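Local structure of beta-galactosidase (Marinomonas sp. ef1, 6Y2K) at residues 438-449 and 582-593. The protein hydrolyses terminal beta-galactosides as a cold-active, hexameric glycoside hydrolase of family GH42. Sequence-based numbering, arbitrary orientation.
Sequences WCYRMYEAMREL and CIDNTLLKASLA
The indole of Trp-438 lies between Cys-582, across the contact, and Met-442 of its own helix. Cys-582 SG lies over one face, 3.9 Å from the centroid of the six-membered ring and nearly on its normal. Cys-582 CB covers the same ring in a CH-pi contact. Met-442 CG sits over the centre of the opposite face. Ile-583 O meets the ring edge in plane. With CG anti to the backbone N (chi1 175°), the indole leans out from its helix to Cys-582, and its NE1 is hydrogen-bonded to Pro-471 O. Leu-588 CD2 wedges obliquely against Trp-438 CH2 at 3.8 Å and also touches Met-442 CE.

Further along, Ala-445 is a knob in a hole formed by Asn-585, Leu-588, Lys-589 and Leu-592. Its CB is 3.7 Å from Leu-588 CB, and the helix axes approach to 8.9 Å, crossing at -60°. Both helices belong to the trimerisation domain. Helix 585-598 follows strand 581-583 after the N-cap Asp-584, whose OD1 accepts from Leu-587 N. The strand end meets Trp-438, and the helix packs along helix 435-448. Leu-592 CD1 packs on Ala-445 CB and Met-446 CG. Leu-449 CD1 closes this end, 3.7 Å from Leu-592 CB.

The polar side centres on Glu-448 OE1. Asn-585 ND2 donates to it at 2.8 Å, almost straight (166°), on the syn side but somewhat out of the carboxylate plane. The amide and carboxylate planes are nearly perpendicular. Lys-589 NZ forms a salt bridge to the same OE1 at 3.0 Å, from the other face of the carboxylate. A bend at chi3 turns the lysine chain so that NZ also donates to Asn-585 OD1, 2.8 Å away. A methionine in place of Lys-589 would probably leave Glu-448 without this positive partner and the Asn-585 amide less firmly fixed. One water accepts from Asn-585 ND2 and donates to Arg-441 O and Glu-444 OE2.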
ATOM      1  N   TRP A 438      17.245  21.480  11.905  1.00 13.93           N
ATOM      2  CA  TRP A 438      17.267  21.062  13.311  1.00 13.78           C
ATOM      3  C   TRP A 438      16.796  22.198  14.230  1.00 13.82           C
ATOM      4  O   TRP A 438      15.956  21.965  15.101  1.00 13.26           O
ATOM      5  CB  TRP A 438      18.664  20.563  13.701  1.00 13.97           C
ATOM      6  CG  TRP A 438      18.827  20.210  15.161  1.00 13.68           C
ATOM      7  CD1 TRP A 438      19.691  20.781  16.032  1.00 13.70           C
ATOM      8  CD2 TRP A 438      18.105  19.212  15.903  1.00 13.92           C
ATOM      9  NE1 TRP A 438      19.565  20.215  17.277  1.00 14.17           N
ATOM     10  CE2 TRP A 438      18.598  19.247  17.231  1.00 13.94           C
ATOM     11  CE3 TRP A 438      17.090  18.300  15.582  1.00 13.73           C
ATOM     12  CZ2 TRP A 438      18.118  18.390  18.244  1.00 13.98           C
ATOM     13  CZ3 TRP A 438      16.603  17.450  16.588  1.00 13.90           C
ATOM     14  CH2 TRP A 438      17.113  17.514  17.908  1.00 14.03           C
ATOM     15  N   CYS A 439      17.305  23.416  14.003  1.00 13.92           N
ATOM     16  CA  CYS A 439      16.864  24.597  14.766  1.00 14.01           C
ATOM     17  C   CYS A 439      15.354  24.819  14.606  1.00 13.88           C
ATOM     18  O   CYS A 439      14.632  25.020  15.594  1.00 13.71           O
ATOM     19  CB  CYS A 439      17.628  25.860  14.346  1.00 14.16           C
ATOM     20  SG  CYS A 439      19.382  25.928  14.794  1.00 14.20           S
ATOM     21  N   TYR A 440      14.884  24.720  13.365  1.00 13.44           N
ATOM     22  CA  TYR A 440      13.470  24.906  13.041  1.00 13.47           C
ATOM     23  C   TYR A 440      12.588  23.855  13.715  1.00 13.44           C
ATOM     24  O   TYR A 440      11.532  24.189  14.222  1.00 13.40           O
ATOM     25  CB  TYR A 440      13.255  24.855  11.523  1.00 13.32           C
ATOM     26  CG  TYR A 440      11.893  25.311  11.068  1.00 13.35           C
ATOM     27  CD1 TYR A 440      10.832  24.412  10.951  1.00 13.35           C
ATOM     28  CD2 TYR A 440      11.660  26.643  10.732  1.00 13.36           C
ATOM     29  CE1 TYR A 440       9.582  24.832  10.522  1.00 13.29           C
ATOM     30  CE2 TYR A 440      10.415  27.065  10.290  1.00 13.27           C
ATOM     31  CZ  TYR A 440       9.379  26.159  10.196  1.00 13.16           C
ATOM     32  OH  TYR A 440       8.150  26.575   9.749  1.00 13.59           O
ATOM     33  N   ARG A 441      13.028  22.597  13.718  1.00 13.35           N
ATOM     34  CA  ARG A 441      12.253  21.513  14.353  1.00 13.71           C
ATOM     35  C   ARG A 441      12.274  21.571  15.895  1.00 13.76           C
ATOM     36  O   ARG A 441      11.284  21.194  16.538  1.00 13.74           O
ATOM     37  CB  ARG A 441      12.704  20.144  13.840  1.00 13.74           C
ATOM     38  CG  ARG A 441      12.480  19.932  12.348  1.00 13.93           C
ATOM     39  CD  ARG A 441      11.012  19.999  11.956  1.00 14.30           C
ATOM     40  NE  ARG A 441      10.809  19.947  10.505  1.00 14.27           N
ATOM     41  CZ  ARG A 441       9.634  20.123   9.898  1.00 14.86           C
ATOM     42  NH1 ARG A 441       8.524  20.350  10.597  1.00 15.38           N
ATOM     43  NH2 ARG A 441       9.553  20.062   8.575  1.00 14.47           N
ATOM     44  N   MET A 442      13.370  22.057  16.476  1.00 13.88           N
ATOM     45  CA  MET A 442      13.393  22.335  17.926  1.00 14.43           C
ATOM     46  C   MET A 442      12.413  23.476  18.240  1.00 14.16           C
ATOM     47  O   MET A 442      11.662  23.402  19.211  1.00 14.08           O
ATOM     48  CB  MET A 442      14.801  22.675  18.431  1.00 14.92           C
ATOM     49  CG  MET A 442      15.778  21.501  18.393  1.00 15.68           C
ATOM     50  SD  MET A 442      17.158  21.693  19.539  1.00 16.19           S
ATOM     51  CE  MET A 442      16.412  21.110  21.057  1.00 16.08           C
ATOM     52  N   TYR A 443      12.404  24.497  17.379  1.00 13.94           N
ATOM     53  CA  TYR A 443      11.503  25.637  17.516  1.00 13.82           C
ATOM     54  C   TYR A 443      10.029  25.225  17.381  1.00 13.70           C
ATOM     55  O   TYR A 443       9.188  25.666  18.169  1.00 13.37           O
ATOM     56  CB  TYR A 443      11.872  26.720  16.494  1.00 13.92           C
ATOM     57  CG  TYR A 443      11.029  27.976  16.556  1.00 14.04           C
ATOM     58  CD1 TYR A 443      11.326  29.003  17.462  1.00 14.24           C
ATOM     59  CD2 TYR A 443       9.953  28.149  15.698  1.00 14.38           C
ATOM     60  CE1 TYR A 443      10.567  30.167  17.501  1.00 14.45           C
ATOM     61  CE2 TYR A 443       9.183  29.299  15.732  1.00 14.49           C
ATOM     62  CZ  TYR A 443       9.490  30.303  16.634  1.00 14.39           C
ATOM     63  OH  TYR A 443       8.707  31.429  16.651  1.00 14.87           O
ATOM     64  N   GLU A 444       9.728  24.384  16.390  1.00 13.31           N
ATOM     65  CA  GLU A 444       8.375  23.850  16.195  1.00 13.60           C
ATOM     66  C   GLU A 444       7.842  23.147  17.445  1.00 13.57           C
ATOM     67  O   GLU A 444       6.689  23.352  17.822  1.00 13.00           O
ATOM     68  CB  GLU A 444       8.339  22.887  15.004  1.00 13.63           C
ATOM     69  CG  GLU A 444       7.005  22.194  14.773  1.00 13.74           C
ATOM     70  CD  GLU A 444       7.029  21.257  13.578  1.00 13.83           C
ATOM     71  OE1 GLU A 444       6.076  21.287  12.772  1.00 14.11           O
ATOM     72  OE2 GLU A 444       8.002  20.485  13.450  1.00 14.15           O
ATOM     73  N   ALA A 445       8.683  22.321  18.065  1.00 13.65           N
ATOM     74  CA  ALA A 445       8.331  21.641  19.319  1.00 14.02           C
ATOM     75  C   ALA A 445       7.998  22.631  20.452  1.00 14.24           C
ATOM     76  O   ALA A 445       7.011  22.447  21.170  1.00 14.10           O
ATOM     77  CB  ALA A 445       9.452  20.701  19.741  1.00 13.96           C
ATOM     78  N   MET A 446       8.811  23.678  20.594  1.00 14.78           N
ATOM     79  CA  MET A 446       8.543  24.758  21.565  1.00 15.11           C
ATOM     80  C   MET A 446       7.191  25.407  21.301  1.00 15.05           C
ATOM     81  O   MET A 446       6.401  25.642  22.231  1.00 14.80           O
ATOM     82  CB  MET A 446       9.612  25.852  21.495  1.00 15.52           C
ATOM     83  CG  MET A 446      10.998  25.448  21.972  1.00 15.79           C
ATOM     84  SD  MET A 446      12.165  26.788  21.652  1.00 16.38           S
ATOM     85  CE  MET A 446      13.621  26.075  22.388  1.00 16.51           C
ATOM     86  N   ARG A 447       6.929  25.684  20.025  1.00 14.64           N
ATOM     87  CA  ARG A 447       5.695  26.346  19.611  1.00 14.55           C
ATOM     88  C   ARG A 447       4.450  25.477  19.777  1.00 14.79           C
ATOM     89  O   ARG A 447       3.380  25.991  20.135  1.00 14.17           O
ATOM     90  CB  ARG A 447       5.817  26.821  18.166  1.00 14.41           C
ATOM     91  CG  ARG A 447       6.821  27.956  17.985  1.00 14.29           C
ATOM     92  CD  ARG A 447       6.113  29.296  17.954  1.00 14.16           C
ATOM     93  NE  ARG A 447       5.329  29.429  16.728  1.00 14.30           N
ATOM     94  CZ  ARG A 447       4.375  30.328  16.515  1.00 14.47           C
ATOM     95  NH1 ARG A 447       4.045  31.219  17.454  1.00 14.86           N
ATOM     96  NH2 ARG A 447       3.737  30.335  15.348  1.00 14.40           N
ATOM     97  N   GLU A 448       4.586  24.169  19.525  1.00 14.83           N
ATOM     98  CA  GLU A 448       3.500  23.203  19.785  1.00 15.23           C
ATOM     99  C   GLU A 448       3.169  23.076  21.285  1.00 15.40           C
ATOM    100  O   GLU A 448       2.092  22.597  21.642  1.00 15.16           O
ATOM    101  CB  GLU A 448       3.843  21.824  19.203  1.00 15.47           C
ATOM    102  CG  GLU A 448       3.755  21.773  17.686  1.00 15.92           C
ATOM    103  CD  GLU A 448       4.243  20.450  17.086  1.00 16.45           C
ATOM    104  OE1 GLU A 448       5.064  19.760  17.716  1.00 17.44           O
ATOM    105  OE2 GLU A 448       3.808  20.105  15.966  1.00 17.02           O
ATOM    106  N   LEU A 449       4.109  23.481  22.141  1.00 15.55           N
ATOM    107  CA  LEU A 449       3.905  23.567  23.593  1.00 15.91           C
ATOM    108  C   LEU A 449       3.422  24.939  24.066  1.00 16.00           C
ATOM    109  O   LEU A 449       3.343  25.185  25.273  1.00 15.84           O
ATOM    110  CB  LEU A 449       5.196  23.189  24.320  1.00 16.00           C
ATOM    111  CG  LEU A 449       5.632  21.734  24.181  1.00 16.23           C
ATOM    112  CD1 LEU A 449       7.007  21.543  24.807  1.00 16.03           C
ATOM    113  CD2 LEU A 449       4.620  20.786  24.815  1.00 16.25           C
ATOM    114  N   CYS A 582      19.558  13.468  17.468  1.00 15.20           N
ATOM    115  CA  CYS A 582      18.416  14.237  16.955  1.00 15.94           C
ATOM    116  C   CYS A 582      17.111  13.458  17.166  1.00 16.04           C
ATOM    117  O   CYS A 582      16.599  12.759  16.282  1.00 16.29           O
ATOM    118  CB  CYS A 582      18.614  14.662  15.497  1.00 15.94           C
ATOM    119  SG  CYS A 582      20.027  15.781  15.282  1.00 16.32           S
ATOM    120  N   ILE A 583      16.610  13.581  18.388  1.00 16.21           N
ATOM    121  CA  ILE A 583      15.375  12.929  18.813  1.00 15.92           C
ATOM    122  C   ILE A 583      14.174  13.474  18.046  1.00 15.65           C
ATOM    123  O   ILE A 583      14.192  14.616  17.562  1.00 15.67           O
ATOM    124  CB  ILE A 583      15.168  13.039  20.341  1.00 15.89           C
ATOM    125  CG1 ILE A 583      15.170  14.506  20.814  1.00 15.95           C
ATOM    126  CG2 ILE A 583      16.236  12.221  21.061  1.00 16.57           C
ATOM    127  CD1 ILE A 583      14.886  14.709  22.287  1.00 15.99           C
ATOM    128  N   ASP A 584      13.143  12.641  17.918  1.00 15.23           N
ATOM    129  CA  ASP A 584      11.941  12.991  17.148  1.00 15.15           C
ATOM    130  C   ASP A 584      11.071  14.063  17.823  1.00 14.82           C
ATOM    131  O   ASP A 584      11.319  14.462  18.975  1.00 15.10           O
ATOM    132  CB  ASP A 584      11.128  11.725  16.776  1.00 15.17           C
ATOM    133  CG  ASP A 584      10.461  11.035  17.978  1.00 15.43           C
ATOM    134  OD1 ASP A 584      10.211  11.669  19.032  1.00 15.35           O
ATOM    135  OD2 ASP A 584      10.164   9.824  17.852  1.00 15.21           O
ATOM    136  N   ASN A 585      10.061  14.533  17.098  1.00 14.55           N
ATOM    137  CA  ASN A 585       9.170  15.598  17.589  1.00 14.92           C
ATOM    138  C   ASN A 585       8.511  15.277  18.947  1.00 14.78           C
ATOM    139  O   ASN A 585       8.413  16.150  19.819  1.00 14.76           O
ATOM    140  CB  ASN A 585       8.103  15.913  16.522  1.00 15.10           C
ATOM    141  CG  ASN A 585       7.023  16.861  17.019  1.00 15.01           C
ATOM    142  OD1 ASN A 585       5.943  16.423  17.422  1.00 15.81           O
ATOM    143  ND2 ASN A 585       7.303  18.151  16.997  1.00 14.72           N
ATOM    144  N   THR A 586       8.061  14.036  19.110  1.00 14.70           N
ATOM    145  CA  THR A 586       7.453  13.582  20.358  1.00 15.16           C
ATOM    146  C   THR A 586       8.406  13.750  21.536  1.00 14.98           C
ATOM    147  O   THR A 586       8.036  14.326  22.562  1.00 14.88           O
ATOM    148  CB  THR A 586       6.972  12.115  20.253  1.00 15.77           C
ATOM    149  OG1 THR A 586       5.856  12.067  19.358  1.00 16.62           O
ATOM    150  CG2 THR A 586       6.533  11.555  21.610  1.00 15.90           C
ATOM    151  N   LEU A 587       9.625  13.251  21.375  1.00 14.85           N
ATOM    152  CA  LEU A 587      10.631  13.320  22.422  1.00 15.03           C
ATOM    153  C   LEU A 587      11.126  14.750  22.651  1.00 15.08           C
ATOM    154  O   LEU A 587      11.428  15.114  23.780  1.00 15.70           O
ATOM    155  CB  LEU A 587      11.797  12.388  22.095  1.00 14.86           C
ATOM    156  CG  LEU A 587      11.479  10.893  22.187  1.00 14.95           C
ATOM    157  CD1 LEU A 587      12.593  10.074  21.578  1.00 15.10           C
ATOM    158  CD2 LEU A 587      11.257  10.475  23.632  1.00 15.29           C
ATOM    159  N   LEU A 588      11.207  15.556  21.591  1.00 15.13           N
ATOM    160  CA  LEU A 588      11.529  16.982  21.735  1.00 15.11           C
ATOM    161  C   LEU A 588      10.524  17.666  22.658  1.00 15.19           C
ATOM    162  O   LEU A 588      10.917  18.386  23.581  1.00 15.32           O
ATOM    163  CB  LEU A 588      11.570  17.696  20.380  1.00 15.06           C
ATOM    164  CG  LEU A 588      12.821  17.498  19.515  1.00 15.09           C
ATOM    165  CD1 LEU A 588      12.593  18.091  18.129  1.00 15.15           C
ATOM    166  CD2 LEU A 588      14.074  18.096  20.136  1.00 14.83           C
ATOM    167  N   LYS A 589       9.235  17.425  22.420  1.00 15.16           N
ATOM    168  CA  LYS A 589       8.189  17.993  23.270  1.00 15.53           C
ATOM    169  C   LYS A 589       8.233  17.455  24.701  1.00 15.35           C
ATOM    170  O   LYS A 589       8.134  18.242  25.652  1.00 15.49           O
ATOM    171  CB  LYS A 589       6.814  17.813  22.642  1.00 15.68           C
ATOM    172  CG  LYS A 589       6.592  18.753  21.466  1.00 16.19           C
ATOM    173  CD  LYS A 589       5.196  18.639  20.885  1.00 16.69           C
ATOM    174  CE  LYS A 589       4.963  17.268  20.277  1.00 17.00           C
ATOM    175  NZ  LYS A 589       4.000  17.320  19.150  1.00 17.76           N
ATOM    176  N   ALA A 590       8.417  16.140  24.859  1.00 15.75           N
ATOM    177  CA  ALA A 590       8.546  15.541  26.196  1.00 16.10           C
ATOM    178  C   ALA A 590       9.679  16.201  26.985  1.00 16.28           C
ATOM    179  O   ALA A 590       9.491  16.579  28.147  1.00 16.61           O
ATOM    180  CB  ALA A 590       8.767  14.035  26.117  1.00 16.21           C
ATOM    181  N   SER A 591      10.833  16.352  26.332  1.00 16.33           N
ATOM    182  CA  SER A 591      12.037  16.907  26.960  1.00 16.45           C
ATOM    183  C   SER A 591      11.861  18.397  27.277  1.00 16.33           C
ATOM    184  O   SER A 591      12.199  18.838  28.374  1.00 16.35           O
ATOM    185  CB  SER A 591      13.275  16.678  26.070  1.00 16.57           C
ATOM    186  OG  SER A 591      13.462  15.295  25.764  1.00 16.84           O
ATOM    187  N   LEU A 592      11.312  19.160  26.326  1.00 16.24           N
ATOM    188  CA  LEU A 592      11.085  20.596  26.531  1.00 16.28           C
ATOM    189  C   LEU A 592      10.046  20.879  27.623  1.00 16.64           C
ATOM    190  O   LEU A 592      10.184  21.862  28.359  1.00 16.86           O
ATOM    191  CB  LEU A 592      10.717  21.294  25.213  1.00 16.63           C
ATOM    192  CG  LEU A 592      11.897  21.384  24.225  1.00 16.81           C
ATOM    193  CD1 LEU A 592      11.423  21.681  22.813  1.00 17.26           C
ATOM    194  CD2 LEU A 592      12.929  22.413  24.666  1.00 17.06           C
ATOM    195  N   ALA A 593       9.038  20.011  27.747  1.00 16.58           N
ATOM    196  CA  ALA A 593       8.057  20.102  28.825  1.00 16.82           C
ATOM    197  C   ALA A 593       8.710  19.892  30.203  1.00 17.09           C
ATOM    198  O   ALA A 593       8.441  20.653  31.136  1.00 17.21           O
ATOM    199  CB  ALA A 593       6.918  19.111  28.610  1.00 16.72           C
TER
HETATM  200  O   HOH W   1       9.576  19.361  15.539  1.00 11.84           O